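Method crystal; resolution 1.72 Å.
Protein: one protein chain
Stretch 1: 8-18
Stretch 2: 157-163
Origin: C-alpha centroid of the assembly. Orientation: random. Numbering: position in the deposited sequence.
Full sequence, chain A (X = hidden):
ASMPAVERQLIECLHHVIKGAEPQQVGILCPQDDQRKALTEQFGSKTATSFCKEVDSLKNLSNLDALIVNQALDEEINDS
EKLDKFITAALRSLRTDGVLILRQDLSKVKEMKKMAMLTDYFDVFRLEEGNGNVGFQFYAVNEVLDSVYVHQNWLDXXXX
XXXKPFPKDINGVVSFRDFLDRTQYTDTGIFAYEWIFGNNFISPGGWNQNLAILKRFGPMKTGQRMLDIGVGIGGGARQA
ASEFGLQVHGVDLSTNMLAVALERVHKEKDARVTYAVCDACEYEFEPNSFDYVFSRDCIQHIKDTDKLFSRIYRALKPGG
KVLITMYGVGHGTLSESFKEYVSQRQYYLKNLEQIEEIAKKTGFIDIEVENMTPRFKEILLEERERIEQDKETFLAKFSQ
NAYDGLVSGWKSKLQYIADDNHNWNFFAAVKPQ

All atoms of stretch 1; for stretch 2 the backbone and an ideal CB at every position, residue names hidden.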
ATOM      1  N   ARG A   8       7.807  16.758 -12.712  1.00 20.16           N
ATOM      2  CA  ARG A   8       8.748  15.670 -12.931  1.00 21.29           C
ATOM      3  C   ARG A   8       8.259  14.391 -12.268  1.00 23.25           C
ATOM      4  O   ARG A   8       8.384  13.311 -12.843  1.00 23.63           O
ATOM      5  CB  ARG A   8      10.159  16.048 -12.479  1.00 25.90           C
ATOM      6  CG  ARG A   8      10.801  17.052 -13.448  1.00 30.10           C
ATOM      7  CD  ARG A   8      12.253  17.307 -13.137  1.00 38.08           C
ATOM      8  NE  ARG A   8      13.053  16.090 -13.213  1.00 35.32           N
ATOM      9  CZ  ARG A   8      13.720  15.688 -14.291  1.00 36.92           C
ATOM     10  NH1 ARG A   8      13.687  16.400 -15.417  1.00 35.91           N
ATOM     11  NH2 ARG A   8      14.430  14.570 -14.242  1.00 33.63           N
ATOM     12  N   GLN A   9       7.666  14.510 -11.082  1.00 20.47           N
ATOM     13  CA  GLN A   9       7.146  13.322 -10.415  1.00 19.40           C
ATOM     14  C   GLN A   9       5.947  12.724 -11.167  1.00 19.94           C
ATOM     15  O   GLN A   9       5.806  11.498 -11.233  1.00 20.74           O
ATOM     16  CB  GLN A   9       6.787  13.621  -8.945  1.00 19.80           C
ATOM     17  CG  GLN A   9       6.517  12.356  -8.154  1.00 20.36           C
ATOM     18  CD  GLN A   9       5.955  12.595  -6.762  1.00 18.23           C
ATOM     19  OE1 GLN A   9       5.912  13.729  -6.268  1.00 23.02           O
ATOM     20  NE2 GLN A   9       5.515  11.516  -6.121  1.00 21.61           N
ATOM     21  N   LEU A  10       5.097  13.577 -11.746  1.00 20.21           N
ATOM     22  CA  LEU A  10       3.958  13.075 -12.518  1.00 20.70           C
ATOM     23  C   LEU A  10       4.446  12.218 -13.681  1.00 23.27           C
ATOM     24  O   LEU A  10       3.876  11.159 -13.961  1.00 19.86           O
ATOM     25  CB  LEU A  10       3.083  14.218 -13.048  1.00 22.00           C
ATOM     26  CG  LEU A  10       2.364  15.037 -11.982  1.00 26.40           C
ATOM     27  CD1 LEU A  10       1.427  16.034 -12.630  1.00 24.50           C
ATOM     28  CD2 LEU A  10       1.604  14.117 -11.052  1.00 24.76           C
ATOM     29  N   ILE A  11       5.503  12.677 -14.349  1.00 20.31           N
ATOM     30  CA  ILE A  11       6.052  11.933 -15.485  1.00 22.74           C
ATOM     31  C   ILE A  11       6.775  10.672 -15.022  1.00 24.67           C
ATOM     32  O   ILE A  11       6.746   9.645 -15.711  1.00 22.18           O
ATOM     33  CB  ILE A  11       6.979  12.829 -16.354  1.00 28.62           C
ATOM     34  CG1 ILE A  11       6.196  14.018 -16.905  1.00 33.87           C
ATOM     35  CG2 ILE A  11       7.602  12.042 -17.499  1.00 27.97           C
ATOM     36  CD1 ILE A  11       4.859  13.633 -17.469  1.00 36.81           C
ATOM     37  N   GLU A  12       7.398  10.720 -13.846  1.00 22.41           N
ATOM     38  CA  GLU A  12       7.994   9.500 -13.296  1.00 22.29           C
ATOM     39  C   GLU A  12       6.927   8.434 -13.038  1.00 24.16           C
ATOM     40  O   GLU A  12       7.151   7.252 -13.307  1.00 23.26           O
ATOM     41  CB  GLU A  12       8.782   9.792 -12.009  1.00 25.50           C
ATOM     42  CG  GLU A  12      10.064  10.578 -12.257  1.00 25.86           C
ATOM     43  CD  GLU A  12      10.550  11.305 -11.009  1.00 28.65           C
ATOM     44  OE1 GLU A  12       9.895  11.172  -9.951  1.00 36.65           O
ATOM     45  OE2 GLU A  12      11.586  11.997 -11.094  1.00 36.30           O
ATOM     46  N   CYS A  13       5.773   8.855 -12.525  1.00 22.37           N
ATOM     47  CA  CYS A  13       4.651   7.936 -12.322  1.00 20.23           C
ATOM     48  C   CYS A  13       4.222   7.269 -13.627  1.00 21.44           C
ATOM     49  O   CYS A  13       3.921   6.065 -13.653  1.00 21.82           O
ATOM     50  CB  CYS A  13       3.466   8.657 -11.688  1.00 22.54           C
ATOM     51  SG  CYS A  13       3.745   9.119  -9.955  1.00 24.93           S
ATOM     52  N   LEU A  14       4.202   8.041 -14.707  1.00 18.24           N
ATOM     53  CA  LEU A  14       3.868   7.503 -16.026  1.00 18.48           C
ATOM     54  C   LEU A  14       4.876   6.422 -16.406  1.00 20.25           C
ATOM     55  O   LEU A  14       4.506   5.337 -16.858  1.00 20.48           O
ATOM     56  CB  LEU A  14       3.852   8.628 -17.078  1.00 21.09           C
ATOM     57  CG  LEU A  14       3.660   8.164 -18.528  1.00 20.85           C
ATOM     58  CD1 LEU A  14       2.348   7.371 -18.689  1.00 22.52           C
ATOM     59  CD2 LEU A  14       3.698   9.364 -19.479  1.00 22.82           C
ATOM     60  N   HIS A  15       6.155   6.713 -16.203  1.00 19.57           N
ATOM     61  CA  HIS A  15       7.197   5.745 -16.556  1.00 21.89           C
ATOM     62  C   HIS A  15       7.255   4.488 -15.683  1.00 25.29           C
ATOM     63  O   HIS A  15       7.887   3.506 -16.066  1.00 22.33           O
ATOM     64  CB  HIS A  15       8.555   6.434 -16.674  1.00 20.99           C
ATOM     65  CG  HIS A  15       8.680   7.249 -17.923  1.00 27.16           C
ATOM     66  ND1 HIS A  15       8.990   6.690 -19.145  1.00 29.03           N
ATOM     67  CD2 HIS A  15       8.473   8.570 -18.156  1.00 25.28           C
ATOM     68  CE1 HIS A  15       8.992   7.636 -20.071  1.00 29.02           C
ATOM     69  NE2 HIS A  15       8.686   8.784 -19.495  1.00 27.90           N
ATOM     70  N   HIS A  16       6.577   4.486 -14.538  1.00 23.30           N
ATOM     71  CA  HIS A  16       6.436   3.237 -13.783  1.00 24.42           C
ATOM     72  C   HIS A  16       5.695   2.193 -14.608  1.00 23.96           C
ATOM     73  O   HIS A  16       5.958   0.985 -14.493  1.00 24.41           O
ATOM     74  CB  HIS A  16       5.683   3.457 -12.476  1.00 25.57           C
ATOM     75  CG  HIS A  16       6.435   4.277 -11.481  1.00 31.87           C
ATOM     76  ND1 HIS A  16       5.812   4.977 -10.470  1.00 40.98           N
ATOM     77  CD2 HIS A  16       7.762   4.514 -11.345  1.00 35.58           C
ATOM     78  CE1 HIS A  16       6.725   5.609  -9.753  1.00 45.04           C
ATOM     79  NE2 HIS A  16       7.916   5.342 -10.259  1.00 35.57           N
ATOM     80  N   VAL A  17       4.745   2.664 -15.414  1.00 23.59           N
ATOM     81  CA  VAL A  17       3.927   1.790 -16.240  1.00 25.06           C
ATOM     82  C   VAL A  17       4.530   1.580 -17.621  1.00 26.64           C
ATOM     83  O   VAL A  17       4.631   0.441 -18.086  1.00 29.70           O
ATOM     84  CB  VAL A  17       2.503   2.342 -16.412  1.00 32.67           C
ATOM     85  CG1 VAL A  17       1.647   1.358 -17.193  1.00 33.64           C
ATOM     86  CG2 VAL A  17       1.891   2.615 -15.068  1.00 32.74           C
ATOM     87  N   ILE A  18       4.939   2.657 -18.284  1.00 21.71           N
ATOM     88  CA  ILE A  18       5.407   2.528 -19.668  1.00 22.64           C
ATOM     89  C   ILE A  18       6.917   2.298 -19.801  1.00 26.19           C
ATOM     90  O   ILE A  18       7.419   2.070 -20.905  1.00 29.18           O
ATOM     91  CB  ILE A  18       4.939   3.695 -20.574  1.00 23.45           C
ATOM     92  CG1 ILE A  18       5.642   4.995 -20.190  1.00 24.90           C
ATOM     93  CG2 ILE A  18       3.427   3.858 -20.483  1.00 26.33           C
ATOM     94  CD1 ILE A  18       5.376   6.153 -21.165  1.00 24.55           C
ATOM     95  N   UNK A 157      -2.436  13.907  -3.782  1.00 19.97           N
ATOM     96  CA  UNK A 157      -2.311  12.541  -4.328  1.00 21.79           C
ATOM     97  C   UNK A 157      -2.145  12.451  -5.845  1.00 23.29           C
ATOM     98  O   UNK A 157      -2.618  13.311  -6.579  1.00 21.04           O
ATOM     99  CB  UNK A 157      -3.547  11.731  -3.931  1.00 21.79           C
ATOM    100  N   UNK A 158      -1.463  11.399  -6.291  1.00 19.70           N
ATOM    101  CA  UNK A 158      -1.335  11.065  -7.707  1.00 18.88           C
ATOM    102  C   UNK A 158      -1.855   9.651  -7.891  1.00 20.33           C
ATOM    103  O   UNK A 158      -1.321   8.715  -7.299  1.00 21.21           O
ATOM    104  CB  UNK A 158       0.110  11.193  -8.192  1.00 18.88           C
ATOM    105  N   UNK A 159      -2.891   9.483  -8.702  1.00 19.80           N
ATOM    106  CA  UNK A 159      -3.338   8.134  -9.052  1.00 16.66           C
ATOM    107  C   UNK A 159      -2.692   7.731 -10.360  1.00 20.01           C
ATOM    108  O   UNK A 159      -2.621   8.522 -11.289  1.00 18.45           O
ATOM    109  CB  UNK A 159      -4.863   8.059  -9.155  1.00 16.66           C
ATOM    110  N   UNK A 160      -2.246   6.487 -10.442  1.00 19.36           N
ATOM    111  CA  UNK A 160      -1.789   5.918 -11.705  1.00 18.44           C
ATOM    112  C   UNK A 160      -2.774   4.813 -12.040  1.00 19.87           C
ATOM    113  O   UNK A 160      -2.883   3.851 -11.287  1.00 19.33           O
ATOM    114  CB  UNK A 160      -0.352   5.399 -11.624  1.00 18.44           C
ATOM    115  N   UNK A 161      -3.487   4.951 -13.159  1.00 20.58           N
ATOM    116  CA  UNK A 161      -4.519   3.979 -13.563  1.00 19.15           C
ATOM    117  C   UNK A 161      -4.329   3.639 -15.033  1.00 25.30           C
ATOM    118  O   UNK A 161      -3.773   4.436 -15.782  1.00 21.99           O
ATOM    119  CB  UNK A 161      -5.926   4.526 -13.316  1.00 19.15           C
ATOM    120  N   UNK A 162      -4.790   2.462 -15.454  1.00 20.74           N
ATOM    121  CA  UNK A 162      -4.639   2.058 -16.851  1.00 21.16           C
ATOM    122  C   UNK A 162      -5.983   1.633 -17.425  1.00 21.72           C
ATOM    123  O   UNK A 162      -6.737   0.908 -16.770  1.00 23.37           O
ATOM    124  CB  UNK A 162      -3.623   0.922 -16.979  1.00 21.16           C
ATOM    125  N   UNK A 163      -6.290   2.069 -18.644  1.00 23.54           N
ATOM    126  CA  UNK A 163      -7.541   1.672 -19.290  1.00 23.72           C
ATOM    127  C   UNK A 163      -7.469   0.215 -19.730  1.00 24.96           C
ATOM    128  O   UNK A 163      -6.517  -0.179 -20.401  1.00 24.41           O
ATOM    129  CB  UNK A 163      -7.841   2.575 -20.488  1.00 23.72           C
TER

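Stretch 2 runs as a strand alongside the helix of stretch 1, the two axes 9.0 Å apart at closest and 33° from parallel. Strand geometry sends alternate CA-to-CB bonds to opposite faces, so every second position can be expected to meet the helix.

Position 157 has extended backbone angles (-110/151), and its ideal CB finds no atom of stretch 1 within 5.5 Å. The helix therefore sets no preference here. The residue is Phe-157, and its ring stays out of reach.

Position 158 is different. Its CB points toward the helix, with the ideal CB 4.4 Å from Leu-10 CD2 and 4.5 Å from Cys-13 SG. Those neighbours offer an apolar surface with room for a few more carbons; valine, isoleucine, leucine or methionine could all be considered, and the extended backbone favours beta-branching without demanding it. The deposited residue is Ile-158, which gives up more area to the other stretch than any other residue in this contact. Ile-158 CD1 reaches 3.6 Å from Leu-10 CD2 and also lies 3.8 Å from Gln-9 NE2, while Ile-158 CG2 packs 3.9 Å from Cys-13 SG.

At 159 the CB turns away, and stretch 1 gives no guidance on size or polarity. Trp-159 occupies it.

Position 160 faces the helix again, at mixed ground: its ideal CB is 4.8 Å from Cys-13 O and 5.0 Å from Val-17 CG2. A small side chain with a polar and an apolar option would suit, so serine and threonine are candidates, as are alanine and valine if the carbonyl is served otherwise. Thr-160 uses both options. Thr-160 CG2 touches Val-17 CG2 at 3.5 Å, and Thr-160 OG1, 3.8 Å from Cys-13 CB, turns to a water instead of bonding the helix directly. That water lies 2.7 Å from Thr-160 OG1, donates to Cys-13 O at 2.8 Å, and hydrogen-bonds His-16 ND1 at 2.9 Å, tying strand to helix through one shared site.

Position 161 points away and is unconstrained by stretch 1; it holds Leu-161.

At 162 the CB points toward the helix, but the ideal CB is still 5.3 Å from Val-17 CG1. Alanine would leave a gap here; a beta-branched residue might just reach, and a longer apolar one such as leucine or methionine has more freedom to do so. Met-162, with chi1 and chi2 both t, brings Met-162 CE to 3.7 Å from Val-17 CG1.

Position 163 lies out of reach, open to many residues as far as stretch 1 is concerned. Lys-163 extends with all four chi angles t, its NZ hydrogen-bonded elsewhere in the structure.

Stretch 2 (157-163) FIWTLMK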
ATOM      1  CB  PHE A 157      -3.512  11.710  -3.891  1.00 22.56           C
ATOM      2  CG  PHE A 157      -3.578  11.497  -2.410  1.00 19.40           C
ATOM      3  CD1 PHE A 157      -2.670  10.661  -1.783  1.00 24.48           C
ATOM      4  CD2 PHE A 157      -4.526  12.161  -1.644  1.00 21.40           C
ATOM      5  CE1 PHE A 157      -2.724  10.449  -0.412  1.00 21.10           C
ATOM      6  CE2 PHE A 157      -4.585  11.972  -0.271  1.00 21.12           C
ATOM      7  CZ  PHE A 157      -3.679  11.108   0.346  1.00 20.87           C
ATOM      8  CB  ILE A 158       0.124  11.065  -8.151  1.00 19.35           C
ATOM      9  CG1 ILE A 158       0.772  12.423  -7.853  1.00 20.84           C
ATOM     10  CG2 ILE A 158       0.229  10.736  -9.651  1.00 21.41           C
ATOM     11  CD1 ILE A 158       2.295  12.385  -7.929  1.00 22.07           C
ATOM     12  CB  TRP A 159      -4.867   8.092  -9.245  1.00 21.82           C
ATOM     13  CG  TRP A 159      -5.676   8.114  -7.989  1.00 21.12           C
ATOM     14  CD1 TRP A 159      -6.265   7.044  -7.371  1.00 24.73           C
ATOM     15  CD2 TRP A 159      -6.017   9.261  -7.210  1.00 19.79           C
ATOM     16  NE1 TRP A 159      -6.950   7.465  -6.247  1.00 23.51           N
ATOM     17  CE2 TRP A 159      -6.804   8.821  -6.126  1.00 23.74           C
ATOM     18  CE3 TRP A 159      -5.729  10.627  -7.321  1.00 22.36           C
ATOM     19  CZ2 TRP A 159      -7.307   9.696  -5.160  1.00 24.73           C
ATOM     20  CZ3 TRP A 159      -6.222  11.489  -6.363  1.00 25.98           C
ATOM     21  CH2 TRP A 159      -7.000  11.020  -5.295  1.00 25.53           C
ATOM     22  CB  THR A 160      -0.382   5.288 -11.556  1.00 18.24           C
ATOM     23  OG1 THR A 160       0.570   6.307 -11.205  1.00 21.41           O
ATOM     24  CG2 THR A 160       0.059   4.664 -12.875  1.00 21.03           C
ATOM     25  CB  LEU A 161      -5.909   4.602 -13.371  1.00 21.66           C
ATOM     26  CG  LEU A 161      -6.235   5.194 -11.996  1.00 23.19           C
ATOM     27  CD1 LEU A 161      -7.516   6.029 -12.062  1.00 26.72           C
ATOM     28  CD2 LEU A 161      -6.375   4.097 -10.962  1.00 25.94           C
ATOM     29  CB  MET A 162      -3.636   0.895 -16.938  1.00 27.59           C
ATOM     30  CG  MET A 162      -3.311   0.439 -18.352  1.00 40.47           C
ATOM     31  SD  MET A 162      -1.804  -0.573 -18.441  1.00 54.15           S
ATOM     32  CE  MET A 162      -1.376  -0.661 -16.691  1.00 47.84           C
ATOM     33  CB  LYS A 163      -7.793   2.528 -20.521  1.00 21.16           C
ATOM     34  CG  LYS A 163      -9.123   2.213 -21.207  1.00 22.37           C
ATOM     35  CD  LYS A 163      -9.299   3.017 -22.495  1.00 23.12           C
ATOM     36  CE  LYS A 163     -10.596   2.629 -23.195  1.00 24.46           C
ATOM     37  NZ  LYS A 163     -10.887   3.478 -24.386  1.00 27.48           N
TER
HETATM   38  O   HOH W   1       3.028   5.203 -11.131  1.00 36.80           O
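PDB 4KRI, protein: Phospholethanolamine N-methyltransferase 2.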